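Local coordinates for protein DynF (Micromonospora chersina, PDB 6UBL) that is of unknown function but belongs to the dynemicin biosynthesis pathway and forms a beta barrel holding a fatty acid, consistent with binding a long hydrophobic molecule, at residues Val13-Val21 and Trp63-Ser71. Numbering follows the deposited sequence.
Sequences VQTEGVPNV and WVRVVRSPS. With PLM (palmitic acid), chain C.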
loop_
_atom_site.group_PDB
_atom_site.type_symbol
_atom_site.label_atom_id
_atom_site.label_comp_id
_atom_site.label_asym_id
_atom_site.label_seq_id
_atom_site.Cartn_x
_atom_site.Cartn_y
_atom_site.Cartn_z
ATOM N N VAL A 13 -3.393 -18.156 3.789
ATOM C CA VAL A 13 -3.643 -19.357 2.999
ATOM C C VAL A 13 -2.840 -20.498 3.609
ATOM O O VAL A 13 -1.659 -20.332 3.926
ATOM C CB VAL A 13 -3.236 -19.144 1.530
ATOM C CG1 VAL A 13 -3.329 -20.443 0.754
ATOM C CG2 VAL A 13 -4.105 -18.062 0.887
ATOM N N GLN A 14 -3.478 -21.655 3.755
ATOM C CA GLN A 14 -2.833 -22.806 4.368
ATOM C C GLN A 14 -1.797 -23.408 3.432
ATOM O O GLN A 14 -1.997 -23.480 2.215
ATOM C CB GLN A 14 -3.879 -23.861 4.707
ATOM C CG GLN A 14 -3.303 -25.192 5.150
ATOM C CD GLN A 14 -4.295 -26.001 5.970
ATOM O OE1 GLN A 14 -4.983 -25.463 6.838
ATOM N NE2 GLN A 14 -4.378 -27.300 5.693
ATOM N N THR A 15 -0.678 -23.844 4.011
ATOM C CA THR A 15 0.341 -24.570 3.266
ATOM C C THR A 15 0.394 -26.038 3.655
ATOM O O THR A 15 0.870 -26.857 2.870
ATOM C CB THR A 15 1.744 -23.985 3.485
ATOM O OG1 THR A 15 2.121 -24.111 4.851
ATOM C CG2 THR A 15 1.790 -22.520 3.071
ATOM N N GLU A 16 -0.017 -26.383 4.876
ATOM C CA GLU A 16 0.030 -27.775 5.297
ATOM C C GLU A 16 -0.787 -28.635 4.347
ATOM O O GLU A 16 -1.927 -28.301 4.010
ATOM C CB GLU A 16 -0.530 -27.910 6.715
ATOM C CG GLU A 16 0.477 -27.597 7.789
ATOM C CD GLU A 16 1.571 -28.639 7.869
ATOM O OE1 GLU A 16 1.366 -29.770 7.369
ATOM O OE2 GLU A 16 2.645 -28.330 8.422
ATOM N N GLY A 17 -0.195 -29.741 3.909
ATOM C CA GLY A 17 -0.848 -30.652 2.993
ATOM C C GLY A 17 -0.917 -30.185 1.556
ATOM O O GLY A 17 -1.553 -30.862 0.736
ATOM N N VAL A 18 -0.326 -29.042 1.230
ATOM C CA VAL A 18 -0.363 -28.480 -0.117
ATOM C C VAL A 18 0.941 -28.838 -0.828
ATOM O O VAL A 18 2.023 -28.489 -0.322
ATOM C CB VAL A 18 -0.568 -26.961 -0.080
ATOM C CG1 VAL A 18 -0.651 -26.403 -1.489
ATOM C CG2 VAL A 18 -1.825 -26.624 0.722
ATOM N N PRO A 19 0.896 -29.536 -1.961
ATOM C CA PRO A 19 2.142 -29.977 -2.596
ATOM C C PRO A 19 2.871 -28.846 -3.303
ATOM O O PRO A 19 2.276 -27.914 -3.851
ATOM C CB PRO A 19 1.674 -31.020 -3.619
ATOM C CG PRO A 19 0.312 -30.543 -4.007
ATOM C CD PRO A 19 -0.284 -29.963 -2.732
ATOM N N ASN A 20 4.190 -28.956 -3.302
ATOM C CA ASN A 20 5.015 -28.097 -4.127
ATOM C C ASN A 20 4.888 -28.482 -5.594
ATOM O O ASN A 20 4.714 -29.657 -5.948
ATOM C CB ASN A 20 6.459 -28.223 -3.667
ATOM C CG ASN A 20 6.755 -27.355 -2.473
ATOM O OD1 ASN A 20 6.988 -26.158 -2.599
ATOM N ND2 ASN A 20 6.664 -27.945 -1.281
ATOM N N VAL A 21 4.978 -27.469 -6.445
ATOM C CA VAL A 21 4.965 -27.629 -7.889
ATOM C C VAL A 21 6.297 -27.130 -8.427
ATOM O O VAL A 21 6.732 -26.014 -8.104
ATOM C CB VAL A 21 3.796 -26.867 -8.534
ATOM C CG1 VAL A 21 3.697 -27.203 -10.009
ATOM C CG2 VAL A 21 2.484 -27.186 -7.813
ATOM N N TRP A 63 13.959 -16.133 -7.194
ATOM C CA TRP A 63 12.817 -17.028 -7.183
ATOM C C TRP A 63 11.849 -16.627 -6.081
ATOM O O TRP A 63 12.199 -15.908 -5.137
ATOM C CB TRP A 63 13.260 -18.483 -7.018
ATOM C CG TRP A 63 14.218 -18.720 -5.888
ATOM C CD1 TRP A 63 15.578 -18.806 -5.973
ATOM C CD2 TRP A 63 13.891 -18.920 -4.504
ATOM N NE1 TRP A 63 16.116 -19.047 -4.735
ATOM C CE2 TRP A 63 15.109 -19.116 -3.813
ATOM C CE3 TRP A 63 12.696 -18.946 -3.785
ATOM C CZ2 TRP A 63 15.161 -19.340 -2.439
ATOM C CZ3 TRP A 63 12.749 -19.166 -2.418
ATOM C CH2 TRP A 63 13.966 -19.359 -1.758
ATOM N N VAL A 64 10.614 -17.094 -6.236
ATOM C CA VAL A 64 9.571 -16.945 -5.237
ATOM C C VAL A 64 8.878 -18.290 -5.078
ATOM O O VAL A 64 8.835 -19.109 -6.002
ATOM C CB VAL A 64 8.543 -15.859 -5.592
ATOM C CG1 VAL A 64 9.181 -14.478 -5.575
ATOM C CG2 VAL A 64 7.918 -16.146 -6.958
ATOM N N ARG A 65 8.328 -18.508 -3.888
ATOM C CA ARG A 65 7.466 -19.646 -3.585
ATOM C C ARG A 65 6.129 -19.064 -3.136
ATOM O O ARG A 65 6.072 -18.298 -2.161
ATOM C CB ARG A 65 8.111 -20.534 -2.529
ATOM C CG ARG A 65 9.448 -21.136 -3.020
ATOM C CD ARG A 65 10.079 -22.096 -2.025
ATOM N NE ARG A 65 9.165 -23.196 -1.760
ATOM C CZ ARG A 65 8.672 -23.471 -0.563
ATOM N NH1 ARG A 65 9.044 -22.771 0.495
ATOM N NH2 ARG A 65 7.818 -24.472 -0.418
ATOM N N VAL A 66 5.062 -19.401 -3.866
ATOM C CA VAL A 66 3.748 -18.800 -3.670
ATOM C C VAL A 66 2.744 -19.926 -3.481
ATOM O O VAL A 66 2.563 -20.757 -4.378
ATOM C CB VAL A 66 3.336 -17.919 -4.859
ATOM C CG1 VAL A 66 1.927 -17.377 -4.668
ATOM C CG2 VAL A 66 4.344 -16.778 -5.065
ATOM N N VAL A 67 2.090 -19.964 -2.317
ATOM C CA VAL A 67 1.026 -20.938 -2.085
ATOM C C VAL A 67 -0.293 -20.371 -2.596
ATOM O O VAL A 67 -0.598 -19.177 -2.422
ATOM C CB VAL A 67 0.921 -21.337 -0.601
ATOM C CG1 VAL A 67 0.578 -20.153 0.268
ATOM C CG2 VAL A 67 -0.128 -22.442 -0.439
ATOM N N ARG A 68 -1.075 -21.233 -3.237
ATOM C CA ARG A 68 -2.400 -20.907 -3.735
ATOM C C ARG A 68 -3.451 -21.645 -2.917
ATOM O O ARG A 68 -3.289 -22.830 -2.594
ATOM C CB ARG A 68 -2.566 -21.311 -5.197
ATOM C CG ARG A 68 -1.834 -20.438 -6.198
ATOM C CD ARG A 68 -1.958 -20.960 -7.643
ATOM N NE ARG A 68 -1.061 -22.066 -7.931
ATOM C CZ ARG A 68 -1.376 -23.351 -7.838
ATOM N NH1 ARG A 68 -2.597 -23.733 -7.483
ATOM N NH2 ARG A 68 -0.460 -24.275 -8.123
ATOM N N SER A 69 -4.542 -20.950 -2.607
ATOM C CA SER A 69 -5.706 -21.595 -2.031
ATOM C C SER A 69 -6.338 -22.465 -3.107
ATOM O O SER A 69 -6.036 -22.317 -4.295
ATOM C CB SER A 69 -6.721 -20.534 -1.605
ATOM O OG SER A 69 -7.314 -19.894 -2.742
ATOM N N PRO A 70 -7.255 -23.354 -2.736
ATOM C CA PRO A 70 -8.102 -23.969 -3.760
ATOM C C PRO A 70 -8.880 -22.871 -4.469
ATOM O O PRO A 70 -9.197 -21.830 -3.886
ATOM C CB PRO A 70 -9.035 -24.894 -2.961
ATOM C CG PRO A 70 -9.010 -24.352 -1.560
ATOM C CD PRO A 70 -7.631 -23.773 -1.373
ATOM N N SER A 71 -9.177 -23.091 -5.744
ATOM C CA SER A 71 -9.979 -22.119 -6.470
ATOM C C SER A 71 -11.404 -22.136 -5.946
ATOM O O SER A 71 -11.933 -23.187 -5.578
ATOM C CB SER A 71 -10.001 -22.450 -7.968
ATOM O OG SER A 71 -10.853 -21.539 -8.639
HETATM C C1 PLM C . 0.667 -17.890 -8.538
HETATM O O1 PLM C . 1.664 -18.555 -8.015
HETATM O O2 PLM C . -0.225 -18.408 -9.159
HETATM C C2 PLM C . 0.747 -16.413 -8.317
HETATM C C3 PLM C . 2.069 -15.772 -8.645
HETATM C C4 PLM C . 1.953 -14.297 -8.408
HETATM C C5 PLM C . 3.209 -13.629 -7.992
HETATM C C6 PLM C . 2.993 -12.167 -7.680
HETATM C C7 PLM C . 4.104 -11.322 -8.240
HETATM C C8 PLM C . 5.469 -11.865 -7.894
HETATM C C9 PLM C . 5.761 -11.883 -6.419
HETATM C CA PLM C . 6.477 -10.638 -5.972
HETATM C CB PLM C . 7.949 -10.677 -6.334
HETATM C CC PLM C . 8.808 -10.091 -5.254
HETATM C CD PLM C . 9.411 -8.750 -5.577
HETATM C CE PLM C . 9.645 -7.950 -4.322
HETATM C CF PLM C . 10.660 -6.855 -4.438
HETATM C CG PLM C . 10.845 -6.132 -3.151
HETATM O O HOH W 1 -3.953 -23.958 -0.124
HETATM O O HOH W 2 6.812 -26.604 1.582
#
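At the outer face of the beta barrel, segment 13-21, a loop that runs into the short strand 20-21, packs on the end of strand 54-68, where V67 meets V13, T15 and V18. CG1 of V67 lies 3.9 Å from V13 CG1, and T15 CG2 approaches the same methyl. V67 CG2 is 3.4 Å from Q14 O and meets V18 CG1. One water joins Q14 O to R68 O.

R65 NH2 donates to N20 OD1 at 2.9 Å, nearly straight at 175°, in the carbonyl plane and on a lone pair. A bend at chi3 (59°) turns the R65 guanidinium to N20, and a second water bridges N20 ND2 and R65 NH2. R65 NH1 makes a salt bridge to E87 and NE a hydrogen bond to N39, whose ND2 also donates to N20 OD1. An alanine at N20 would probably leave R65 NH2 without its amide acceptor.

Inside the barrel, V64 and V66 touch palmitic acid. R68 CD lies 3.4 Å from palmitic acid O2, a van der Waals contact, while R68 NE forms a salt bridge with D38. The arrangement is that of a barrel strand with an outer face under a loop near the N-terminus and an inner face against the bound fatty acid.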